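Nitroreductase family protein (Clostridium novyi, PDB 3G14) probably acts as an oxidoreductase of the flavin-dependent nitroreductase family, although its own substrate is not established. Local coordinates at residues V50-K55 against S78-V83; K55-I60 against E73-S78. One frame throughout, in Å; residues are numbered along the deposited sequence.

Interaction 1: V50-K55 against S78-V83; sequences VVESDK and SPMTIV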
# COMPACT_ATOMS: atom_id res chain seq x y z
N VAL B 50 16.34 0.22 9.32
CA VAL B 50 16.48 1.63 9.70
C VAL B 50 17.93 2.02 9.44
O VAL B 50 18.84 1.45 10.02
CB VAL B 50 16.09 1.89 11.18
CG1 VAL B 50 16.43 3.35 11.62
CG2 VAL B 50 14.62 1.58 11.42
N VAL B 51 18.16 2.97 8.55
CA VAL B 51 19.54 3.39 8.26
C VAL B 51 19.84 4.74 8.91
O VAL B 51 19.25 5.78 8.51
CB VAL B 51 19.82 3.47 6.74
CG1 VAL B 51 21.27 3.96 6.52
CG2 VAL B 51 19.49 2.14 6.04
N GLU B 52 20.75 4.72 9.90
CA GLU B 52 21.16 5.93 10.64
C GLU B 52 22.58 6.38 10.33
O GLU B 52 22.90 7.55 10.54
CB GLU B 52 21.04 5.75 12.16
CG GLU B 52 19.60 5.56 12.64
CD GLU B 52 19.41 5.64 14.16
OE1 GLU B 52 20.35 6.00 14.91
OE2 GLU B 52 18.27 5.35 14.60
N SER B 53 23.44 5.45 9.93
CA SER B 53 24.86 5.77 9.66
C SER B 53 24.97 6.71 8.48
O SER B 53 24.47 6.40 7.40
CB SER B 53 25.61 4.49 9.33
OG SER B 53 26.90 4.77 8.80
N ASP B 54 25.70 7.81 8.66
CA ASP B 54 25.83 8.80 7.60
C ASP B 54 26.55 8.21 6.39
O ASP B 54 26.19 8.53 5.25
CB ASP B 54 26.54 10.08 8.10
CG ASP B 54 26.28 11.30 7.19
OD1 ASP B 54 25.21 11.37 6.53
OD2 ASP B 54 27.15 12.21 7.11
N LYS B 55 27.52 7.33 6.62
CA LYS B 55 28.26 6.69 5.55
C LYS B 55 27.30 5.88 4.67
O LYS B 55 27.40 5.87 3.42
CB LYS B 55 29.38 5.80 6.15
CG LYS B 55 30.29 5.12 5.14
CD LYS B 55 29.68 3.84 4.54
CE LYS B 55 30.64 3.10 3.56
NZ LYS B 55 29.91 1.98 2.86
N SER B 78 18.33 13.99 6.05
CA SER B 78 17.38 13.58 7.09
C SER B 78 18.07 12.72 8.17
O SER B 78 19.07 12.10 7.88
CB SER B 78 16.23 12.78 6.49
OG SER B 78 16.69 11.72 5.66
N PRO B 79 17.48 12.63 9.38
CA PRO B 79 18.17 11.79 10.41
C PRO B 79 18.28 10.29 10.10
O PRO B 79 19.23 9.65 10.54
CB PRO B 79 17.39 12.07 11.70
CG PRO B 79 16.03 12.53 11.22
CD PRO B 79 16.28 13.29 9.91
N MSE B 80 17.30 9.73 9.39
CA MSE B 80 17.35 8.34 8.98
C MSE B 80 16.56 8.07 7.71
O MSE B 80 15.82 8.91 7.20
CB MSE B 80 16.83 7.45 10.12
CG MSE B 80 15.41 7.65 10.42
SE MSE B 80 14.66 6.55 11.88
CE MSE B 80 15.88 6.91 13.20
N THR B 81 16.79 6.88 7.18
CA THR B 81 16.07 6.34 6.04
C THR B 81 15.57 4.94 6.39
O THR B 81 16.26 4.18 7.06
CB THR B 81 16.99 6.33 4.77
OG1 THR B 81 17.15 7.68 4.30
CG2 THR B 81 16.44 5.43 3.67
N ILE B 82 14.34 4.64 5.98
CA ILE B 82 13.76 3.30 6.17
C ILE B 82 13.79 2.58 4.83
O ILE B 82 13.28 3.11 3.85
CB ILE B 82 12.33 3.34 6.74
CG1 ILE B 82 12.36 4.02 8.12
CG2 ILE B 82 11.77 1.93 6.88
CD1 ILE B 82 11.01 4.44 8.72
N VAL B 83 14.36 1.37 4.79
CA VAL B 83 14.45 0.59 3.55
C VAL B 83 13.60 -0.70 3.67
O VAL B 83 13.76 -1.45 4.66
CB VAL B 83 15.92 0.16 3.29
CG1 VAL B 83 16.05 -0.63 2.00
CG2 VAL B 83 16.85 1.38 3.24
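V51 and T81 face each other as a hydrogen-bonded antiparallel pair in the central mixed sheet of the nitroreductase fold, where the end of strand 46-51 lies beside the start of strand 80-86. V51 N donates to T81 O at 2.7 Å with an N-H...O angle of 171°, and T81 N returns a bond to V51 O at 3.0 Å. V50 and I82 form the adjoining non-hydrogen-bonded pair. Strand 80-86 is flanked on its other edge by strand 144-151, and V50 bonds through its backbone to Y174 and D176, so the contact lies inside the sheet.

Selenomethionine M80 sits just before the paired T81 and meets three residues of the partner, V50, V51 and E52. Its CB lies 3.4 Å from V51 O. Chi1 of 66° puts CG between the backbone N and the carbonyl carbon, the crowded position; the next bond is anti, and SE packs against V50 CG1 at 3.7 Å. Chi3 of 52° then bends the chain and turns the methyl CE toward E52, still within 3.9 Å of V50 CG1. The E52 side chain, extended beyond CG, runs beside M80 and points the same way, its aliphatic CG and its carboxylate both bordering that methyl.

On the face of V51 and T81, V51 CG2 meets V83 CG2 at 3.9 Å, the two valine side chains crossing obliquely; L56 and I60 of helix 54-63 cover V51 from that side. Beyond V51 the chain leaves the strand: the backbone N atoms of E52 and S53 both bond to D176 OD1, and S53 takes the N-cap position of the helix that follows. At the tip of the M80 chain, CE stands 3.2 Å from E52 OE2, a methyl against a carboxylate oxygen.

Interaction 2: K55-I60 against E73-S78; sequences KLKLDI and EAVLNS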
# COMPACT_ATOMS: atom_id res chain seq x y z
N LYS B 55 27.52 7.33 6.62
CA LYS B 55 28.26 6.69 5.55
C LYS B 55 27.30 5.88 4.67
O LYS B 55 27.40 5.87 3.42
CB LYS B 55 29.38 5.80 6.15
CG LYS B 55 30.29 5.12 5.14
CD LYS B 55 29.68 3.84 4.54
CE LYS B 55 30.64 3.10 3.56
NZ LYS B 55 29.91 1.98 2.86
N LEU B 56 26.34 5.19 5.31
CA LEU B 56 25.34 4.40 4.59
C LEU B 56 24.31 5.30 3.85
O LEU B 56 23.85 4.97 2.74
CB LEU B 56 24.66 3.39 5.53
CG LEU B 56 25.62 2.40 6.21
CD1 LEU B 56 24.86 1.43 7.16
CD2 LEU B 56 26.44 1.63 5.17
N LYS B 57 23.95 6.43 4.44
CA LYS B 57 23.08 7.41 3.74
C LYS B 57 23.73 7.86 2.45
O LYS B 57 23.07 7.99 1.41
CB LYS B 57 22.82 8.63 4.61
CG LYS B 57 21.98 8.35 5.83
CD LYS B 57 21.78 9.64 6.59
CE LYS B 57 21.36 9.40 7.96
NZ LYS B 57 21.41 10.67 8.71
N LEU B 58 25.03 8.13 2.54
CA LEU B 58 25.81 8.55 1.38
C LEU B 58 25.79 7.44 0.31
O LEU B 58 25.55 7.72 -0.85
CB LEU B 58 27.25 8.95 1.79
CG LEU B 58 28.24 9.28 0.67
CD1 LEU B 58 27.67 10.40 -0.22
CD2 LEU B 58 29.63 9.67 1.20
N ASP B 59 25.98 6.18 0.72
CA ASP B 59 25.89 5.04 -0.22
C ASP B 59 24.51 5.00 -0.89
O ASP B 59 24.41 4.80 -2.11
CB ASP B 59 26.07 3.70 0.49
CG ASP B 59 27.51 3.43 0.95
OD1 ASP B 59 28.47 3.99 0.40
OD2 ASP B 59 27.64 2.62 1.90
N ILE B 60 23.46 5.18 -0.09
CA ILE B 60 22.09 5.15 -0.64
C ILE B 60 21.87 6.32 -1.59
O ILE B 60 21.36 6.15 -2.71
CB ILE B 60 21.01 5.12 0.46
CG1 ILE B 60 21.12 3.82 1.29
CG2 ILE B 60 19.62 5.27 -0.16
CD1 ILE B 60 20.29 3.86 2.53
N GLU B 73 19.38 14.00 -1.97
CA GLU B 73 19.62 15.01 -0.90
C GLU B 73 18.72 14.79 0.30
O GLU B 73 19.19 14.98 1.43
CB GLU B 73 19.48 16.42 -1.44
CG GLU B 73 20.56 16.70 -2.46
CD GLU B 73 20.36 17.95 -3.24
OE1 GLU B 73 19.45 18.74 -2.89
OE2 GLU B 73 21.16 18.14 -4.19
N ALA B 74 17.48 14.31 0.07
CA ALA B 74 16.53 14.01 1.17
C ALA B 74 17.13 12.90 2.09
O ALA B 74 17.10 12.98 3.32
CB ALA B 74 15.14 13.58 0.63
N VAL B 75 17.74 11.90 1.47
CA VAL B 75 18.40 10.83 2.20
C VAL B 75 19.65 11.34 2.94
O VAL B 75 19.92 10.94 4.07
CB VAL B 75 18.79 9.64 1.26
CG1 VAL B 75 19.74 8.65 2.01
CG2 VAL B 75 17.49 8.85 0.75
N LEU B 76 20.42 12.23 2.30
CA LEU B 76 21.60 12.79 2.96
C LEU B 76 21.23 13.62 4.18
O LEU B 76 21.93 13.61 5.20
CB LEU B 76 22.44 13.64 2.02
CG LEU B 76 23.16 12.94 0.85
CD1 LEU B 76 23.75 14.02 -0.10
CD2 LEU B 76 24.25 12.01 1.38
N ASN B 77 20.18 14.39 4.02
CA ASN B 77 19.89 15.51 4.92
C ASN B 77 18.80 15.23 5.94
O ASN B 77 18.41 16.14 6.63
CB ASN B 77 19.55 16.75 4.09
CG ASN B 77 20.72 17.19 3.22
OD1 ASN B 77 21.89 17.00 3.59
ND2 ASN B 77 20.42 17.79 2.06
N SER B 78 18.33 13.99 6.05
CA SER B 78 17.38 13.58 7.09
C SER B 78 18.07 12.72 8.17
O SER B 78 19.07 12.10 7.88
CB SER B 78 16.23 12.78 6.49
OG SER B 78 16.69 11.72 5.66
O HOH W 1 22.02 13.65 7.84
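An antiparallel helix pair, helix 54-63 against helix 70-77, packs over one face of the central sheet, with K57, L58 and I60 meeting V75, L76 and the S78 carbonyl. The axes of segments 55-60 and 73-77 approach to 8.5 Å and are antiparallel, at 179°.

K57 bridges the pair. Chi1 of -67° sets CG anti to its own carbonyl carbon; the extended chain passes V75 O, with CD nearest at 3.4 Å, and NZ reaches S78 O beyond the last turn. There NZ bonds to S78 O at 2.9 Å, approaching in the carbonyl plane. It also donates to a water, which in turn donates to L76 O at 2.6 Å, and it makes a weak bond to P79 O.

V75 CG1, anti to the backbone N, lies 3.4 Å from K57 O and touches I60 CG2 at 4.0 Å, the V75 and I60 side chains crossing at about a right angle. Both rest on L148 of strand 144-151, and I60 also reaches V51. Toward the outer side, L76 CD2 lies 3.8 Å from L58 CA and also meets L58 CD1, the two leucine side chains set at a slant to each other. S78 OG bonds back to A74 O at 2.7 Å, close to the C-terminal end of the second helix.

The ammonium of buried K57 thus sits among carbonyl oxygens, S78 O bonded directly, P79 O weakly, and L76 O reached through water. Its positive charge would probably complement the partial negative charge at a helix C-terminus, which would help to keep the lysine protonated, while the methylenes lie against backbone carbonyls and CB also against V75 CG1.

How the interactions relate
The two contacts lie side by side, their centres about 7 Å apart, on the same side of the chain's centre. Along the chain the order is strand 46-51, helix 54-63, helix 70-77, strand 80-86: interaction 1 joins the outer members and interaction 2 the inner ones, nested within the loop that the strand pair closes. K55 and S78 belong to both. The helix pair of interaction 2 lies on the sheet face bearing V51 and T81, where V51 CG1 comes within 3.6 Å of L56 CB, and T81 OG1 equally near V75 CG1. The result is one compact unit, a two-helix excursion folded back over the antiparallel strands that begin and end it.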